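Local coordinates for protein tapirin (PDB 6N2C) that probably binds cellulose and so helps the extremely thermophilic bacterium that makes it to attach to plant biomass, and carries a zinc ion in its beta-helical C-terminal domain, at residues A[264-269]-A[284-289]; A[277-282]-A[295-300]. One frame throughout, in Å; residues are numbered along the deposited sequence.

Contact 1: A[264-269]-A[284-289]; sequences NNNRLE and GKDEIV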
loop_
_atom_site.group_PDB
_atom_site.type_symbol
_atom_site.label_atom_id
_atom_site.label_comp_id
_atom_site.label_asym_id
_atom_site.label_seq_id
_atom_site.Cartn_x
_atom_site.Cartn_y
_atom_site.Cartn_z
ATOM N N ASN A 264 -12.068 7.106 -8.254
ATOM C CA ASN A 264 -12.365 7.851 -7.119
ATOM C C ASN A 264 -13.054 7.059 -5.996
ATOM O O ASN A 264 -13.502 5.914 -6.183
ATOM C CB ASN A 264 -13.269 9.093 -7.450
ATOM C CG ASN A 264 -12.573 10.168 -8.342
ATOM O OD1 ASN A 264 -11.422 10.062 -8.835
ATOM N ND2 ASN A 264 -13.265 11.207 -8.482
ATOM N N ASN A 265 -13.188 7.722 -4.872
ATOM C CA ASN A 265 -13.910 7.255 -3.707
ATOM C C ASN A 265 -13.303 5.936 -3.069
ATOM O O ASN A 265 -14.012 5.245 -2.388
ATOM C CB ASN A 265 -15.358 7.010 -4.020
ATOM C CG ASN A 265 -16.089 8.307 -4.379
ATOM O OD1 ASN A 265 -16.111 9.193 -3.568
ATOM N ND2 ASN A 265 -16.642 8.391 -5.591
ATOM N N ASN A 266 -12.016 5.718 -3.260
ATOM C CA ASN A 266 -11.369 4.518 -2.701
ATOM C C ASN A 266 -10.827 4.874 -1.345
ATOM O O ASN A 266 -10.489 6.047 -1.068
ATOM C CB ASN A 266 -10.257 4.117 -3.591
ATOM C CG ASN A 266 -10.696 3.792 -5.015
ATOM O OD1 ASN A 266 -11.316 2.763 -5.264
ATOM N ND2 ASN A 266 -10.341 4.648 -5.948
ATOM N N ARG A 267 -10.570 3.814 -0.521
ATOM C CA ARG A 267 -9.985 4.017 0.789
ATOM C C ARG A 267 -9.011 2.851 1.030
ATOM O O ARG A 267 -9.375 1.703 0.747
ATOM C CB ARG A 267 -11.057 3.989 1.847
ATOM C CG ARG A 267 -10.527 4.291 3.246
ATOM C CD ARG A 267 -11.661 4.456 4.312
ATOM N NE ARG A 267 -11.155 4.825 5.618
ATOM C CZ ARG A 267 -10.739 3.991 6.595
ATOM N NH1 ARG A 267 -10.782 2.641 6.512
ATOM N NH2 ARG A 267 -10.263 4.533 7.732
ATOM N N LEU A 268 -7.836 3.200 1.475
ATOM C CA LEU A 268 -6.802 2.206 1.886
ATOM C C LEU A 268 -6.429 2.526 3.300
ATOM O O LEU A 268 -5.839 3.577 3.569
ATOM C CB LEU A 268 -5.590 2.345 0.995
ATOM C CG LEU A 268 -4.395 1.394 1.195
ATOM C CD1 LEU A 268 -4.892 -0.021 1.288
ATOM C CD2 LEU A 268 -3.407 1.591 0.079
ATOM N N GLU A 269 -6.663 1.569 4.205
ATOM C CA GLU A 269 -6.306 1.662 5.583
ATOM C C GLU A 269 -5.171 0.635 5.846
ATOM O O GLU A 269 -5.392 -0.557 5.593
ATOM C CB GLU A 269 -7.482 1.345 6.441
ATOM C CG GLU A 269 -7.190 1.413 7.955
ATOM C CD GLU A 269 -8.424 1.041 8.830
ATOM O OE1 GLU A 269 -9.609 1.217 8.328
ATOM O OE2 GLU A 269 -8.157 0.423 9.953
ATOM N N GLY A 284 -8.559 11.179 -6.898
ATOM C CA GLY A 284 -9.583 12.090 -6.430
ATOM C C GLY A 284 -10.596 11.457 -5.505
ATOM O O GLY A 284 -10.949 10.270 -5.694
ATOM N N LYS A 285 -10.950 12.149 -4.426
ATOM C CA LYS A 285 -11.839 11.625 -3.415
ATOM C C LYS A 285 -11.294 10.229 -2.908
ATOM O O LYS A 285 -12.055 9.375 -2.513
ATOM C CB LYS A 285 -13.260 11.453 -3.906
ATOM C CG LYS A 285 -13.923 12.779 -4.234
ATOM C CD LYS A 285 -14.658 13.212 -2.993
ATOM C CE LYS A 285 -16.122 13.013 -3.245
ATOM N NZ LYS A 285 -16.726 14.256 -3.786
ATOM N N ASP A 286 -9.980 10.111 -2.872
ATOM C CA ASP A 286 -9.342 8.861 -2.402
ATOM C C ASP A 286 -8.674 9.153 -1.044
ATOM O O ASP A 286 -8.123 10.252 -0.819
ATOM C CB ASP A 286 -8.331 8.378 -3.407
ATOM C CG ASP A 286 -8.955 7.870 -4.672
ATOM O OD1 ASP A 286 -9.991 7.139 -4.615
ATOM O OD2 ASP A 286 -8.293 8.034 -5.728
ATOM N N GLU A 287 -8.689 8.128 -0.171
ATOM C CA GLU A 287 -8.092 8.270 1.150
ATOM C C GLU A 287 -7.123 7.164 1.436
ATOM O O GLU A 287 -7.447 6.013 1.209
ATOM C CB GLU A 287 -9.210 8.209 2.185
ATOM C CG GLU A 287 -8.715 8.369 3.615
ATOM C CD GLU A 287 -9.800 8.310 4.713
ATOM O OE1 GLU A 287 -10.972 7.958 4.456
ATOM O OE2 GLU A 287 -9.477 8.714 5.845
ATOM N N ILE A 288 -5.975 7.520 2.010
ATOM C CA ILE A 288 -5.011 6.542 2.551
ATOM C C ILE A 288 -4.897 6.897 4.020
ATOM O O ILE A 288 -4.646 8.059 4.374
ATOM C CB ILE A 288 -3.690 6.675 1.879
ATOM C CG1 ILE A 288 -3.830 6.240 0.412
ATOM C CG2 ILE A 288 -2.675 5.727 2.555
ATOM C CD1 ILE A 288 -2.551 6.180 -0.302
ATOM N N VAL A 289 -5.073 5.934 4.903
ATOM C CA VAL A 289 -4.696 6.153 6.310
ATOM C C VAL A 289 -3.532 5.190 6.632
ATOM O O VAL A 289 -3.720 3.992 6.507
ATOM C CB VAL A 289 -5.866 5.737 7.236
ATOM C CG1 VAL A 289 -5.493 6.005 8.718
ATOM C CG2 VAL A 289 -7.148 6.481 6.905
HETATM O O HOH W 1 -12.543 7.791 -0.134
HETATM O O HOH W 2 -10.705 7.382 7.802
#
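Three backbone hydrogen bonds hold segments 264-269 and 284-289 in parallel register, the axes of strands 267-269 and 287-289 lying 5° apart: E287 N to N266 O, L268 N to E287 O and V289 N to L268 O, the last 2.8 Å long.

Before the strands, N266 and D286 lie side by side. D286 OD1 takes two bonds, each 2.8 Å: from N266 N nearly along its C-O axis, and from N266 ND2, on the syn side but 31° out of the carboxylate plane. D286 OD2 bonds S283 OG, so both carboxylate oxygens are engaged.

Charged chains carry the face of R267, E269, E287 and V289. R267 has CG anti to its backbone N (chi1 -176°) and is extended as far as NE, which forms a salt bridge to E287 OE1 at 3.3 Å, weak as a hydrogen bond. Within its own strand, R267 NH1 makes a 2.6 Å salt bridge to E269 OE1 in the guanidinium plane, and a water joins R267 NH2 to E287 OE2.

L268 CB nears I288 CG1 on the other face. Parallel strands in register, with side chains of successive turns stacked like N266 and D286, mark a beta-helix.

Contact 2: A[277-282]-A[295-300]; sequences DGTISL and CDTLDI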
loop_
_atom_site.group_PDB
_atom_site.type_symbol
_atom_site.label_atom_id
_atom_site.label_comp_id
_atom_site.label_asym_id
_atom_site.label_seq_id
_atom_site.Cartn_x
_atom_site.Cartn_y
_atom_site.Cartn_z
ATOM N N ASP A 277 7.884 -0.265 -3.943
ATOM C CA ASP A 277 9.022 0.211 -4.670
ATOM C C ASP A 277 8.653 1.170 -5.803
ATOM O O ASP A 277 9.601 1.660 -6.495
ATOM C CB ASP A 277 9.825 -0.937 -5.230
ATOM C CG ASP A 277 10.412 -1.841 -4.104
ATOM O OD1 ASP A 277 10.905 -1.250 -3.141
ATOM O OD2 ASP A 277 10.441 -3.114 -4.287
ATOM N N GLY A 278 7.382 1.415 -6.019
ATOM C CA GLY A 278 6.883 2.237 -7.161
ATOM C C GLY A 278 6.121 3.464 -6.697
ATOM O O GLY A 278 6.325 4.020 -5.626
ATOM N N THR A 279 5.196 3.870 -7.540
ATOM C CA THR A 279 4.436 5.086 -7.321
ATOM C C THR A 279 3.076 4.757 -6.750
ATOM O O THR A 279 2.414 3.844 -7.236
ATOM C CB THR A 279 4.309 5.835 -8.652
ATOM O OG1 THR A 279 5.590 6.274 -9.077
ATOM C CG2 THR A 279 3.478 7.036 -8.546
ATOM N N ILE A 280 2.671 5.507 -5.740
ATOM C CA ILE A 280 1.380 5.485 -5.157
ATOM C C ILE A 280 0.670 6.694 -5.661
ATOM O O ILE A 280 1.141 7.810 -5.405
ATOM C CB ILE A 280 1.413 5.485 -3.591
ATOM C CG1 ILE A 280 2.161 4.219 -3.103
ATOM C CG2 ILE A 280 -0.031 5.573 -3.046
ATOM C CD1 ILE A 280 2.259 4.205 -1.563
ATOM N N SER A 281 -0.359 6.495 -6.447
ATOM C CA SER A 281 -1.015 7.611 -7.175
ATOM C C SER A 281 -2.494 7.725 -6.926
ATOM O O SER A 281 -3.234 6.774 -7.273
ATOM C CB SER A 281 -0.698 7.452 -8.676
ATOM O OG SER A 281 -1.442 8.451 -9.421
ATOM N N LEU A 282 -2.949 8.880 -6.351
ATOM C CA LEU A 282 -4.352 9.074 -6.029
ATOM C C LEU A 282 -5.153 9.636 -7.257
ATOM O O LEU A 282 -4.531 10.212 -8.184
ATOM C CB LEU A 282 -4.595 9.920 -4.769
ATOM C CG LEU A 282 -4.318 9.108 -3.477
ATOM C CD1 LEU A 282 -2.821 8.790 -3.278
ATOM C CD2 LEU A 282 -4.793 9.963 -2.346
ATOM N N CYS A 295 7.708 4.622 -0.194
ATOM C CA CYS A 295 7.414 4.467 -1.600
ATOM C C CYS A 295 8.451 5.180 -2.414
ATOM O O CYS A 295 9.234 5.929 -1.849
ATOM C CB CYS A 295 5.955 4.884 -1.991
ATOM S SG CYS A 295 5.740 6.691 -1.748
ATOM N N ASP A 296 8.510 4.956 -3.717
ATOM C CA ASP A 296 9.383 5.799 -4.517
ATOM C C ASP A 296 8.779 7.211 -4.631
ATOM O O ASP A 296 9.449 8.213 -4.348
ATOM C CB ASP A 296 9.614 5.243 -5.877
ATOM C CG ASP A 296 10.396 6.157 -6.787
ATOM O OD1 ASP A 296 11.572 6.453 -6.543
ATOM O OD2 ASP A 296 9.787 6.615 -7.772
ATOM N N THR A 297 7.570 7.261 -5.110
ATOM C CA THR A 297 6.904 8.496 -5.402
ATOM C C THR A 297 5.518 8.401 -4.802
ATOM O O THR A 297 4.798 7.427 -4.985
ATOM C CB THR A 297 6.784 8.728 -6.894
ATOM O OG1 THR A 297 8.064 8.955 -7.484
ATOM C CG2 THR A 297 5.880 9.932 -7.228
ATOM N N LEU A 298 5.103 9.422 -4.065
ATOM C CA LEU A 298 3.712 9.580 -3.621
ATOM C C LEU A 298 3.043 10.796 -4.333
ATOM O O LEU A 298 3.522 11.898 -4.144
ATOM C CB LEU A 298 3.626 9.764 -2.107
ATOM C CG LEU A 298 2.232 10.030 -1.489
ATOM C CD1 LEU A 298 1.223 9.000 -1.918
ATOM C CD2 LEU A 298 2.340 10.089 0.034
ATOM N N ASP A 299 2.063 10.500 -5.186
ATOM C CA ASP A 299 1.357 11.509 -6.049
ATOM C C ASP A 299 -0.012 11.812 -5.491
ATOM O O ASP A 299 -0.896 10.940 -5.454
ATOM C CB ASP A 299 1.293 11.013 -7.511
ATOM C CG ASP A 299 2.561 11.287 -8.298
ATOM O OD1 ASP A 299 3.337 12.175 -7.961
ATOM O OD2 ASP A 299 2.760 10.625 -9.337
ATOM N N ILE A 300 -0.178 13.018 -4.972
ATOM C CA ILE A 300 -1.448 13.522 -4.587
ATOM C C ILE A 300 -1.770 14.697 -5.532
ATOM O O ILE A 300 -1.634 15.870 -5.142
ATOM C CB ILE A 300 -1.526 13.946 -3.127
ATOM C CG1 ILE A 300 -0.984 12.846 -2.217
ATOM C CG2 ILE A 300 -2.946 14.296 -2.702
ATOM C CD1 ILE A 300 -0.831 13.330 -0.820
HETATM O O HOH W 3 8.045 4.933 -9.015
HETATM O O HOH W 4 0.843 9.498 -10.835
HETATM O O HOH W 5 -2.357 11.965 -8.265
#
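Parallel strands 279-281 and 297-300 belong to successive turns of the tapirin beta-helix, and the pairs T279-T297, I280-L298 and S281-D299 place them in register, with axes 4.8 Å apart at closest approach. Three nearly straight backbone bonds hold this register: I280 N to T297 O, D299 N to I280 O (2.9 Å, 176° at the hydrogen) and L282 N to D299 O. Ahead of these, D296 N reaches G278 O at 3.0 Å, with an angle of 138° at the hydrogen.

On the inward face the contact is apolar. I280 has CG1 beside its backbone N (chi1 -61°), and an anti chi2 carries CD1 on to C295 CB at 3.8 Å; the other branch, CG2, touches L298 CD1, also at 3.8 Å. L282 CD1 approaches the same L298 methyl more loosely, at 4.3 Å.

The face of T279, T297, S281 and D299 is polar and hydrated. T279 and T297 point the same way, side by side, with T279 OG1 3.5 Å from T297 CB. One water spans T279 OG1 and D296 OD2, and a second spans S281 OG and D299 OD2, which it meets at 2.7 Å. The two aspartates thus reach back to the preceding turn through solvent, while their OD1 atoms bond forward to asparagines: D296 to N317, D299 to N320.

Backbone bonds from T279 and S281 to I259 continue the stack on one side. D277 forms a salt bridge to K457 of helix 451-457 and a hydrogen bond to Y254 OH. Within the beta-helix, I280 and L282 rest on I288 of strand 287-290, L282 and I300 on V308 of strand 307-310, and L298 and I300 on M326 of strand 326-328.

Overall arrangement
Both contacts pair strands of consecutive beta-helix turns, but in two different walls: contact 1 in the wall of strands 267-270 and 287-290, contact 2 in that of strands 279-281 and 297-300. Their segments alternate along the chain, and their centres lie about 14 Å apart. They meet in the interior, where I288 CD1 of contact 1 packs on I280 CG2 (3.8 Å) and L282 CD1 (4.0 Å) of contact 2. Inward residues are buried in both; most outward ones are partly exposed, though D299 is buried. The outer chemistry differs: a salt-bridge network of R267, E269 and E287 in contact 1, water-bridged hydroxyls and carboxylates in contact 2. Both lie away from the zinc site.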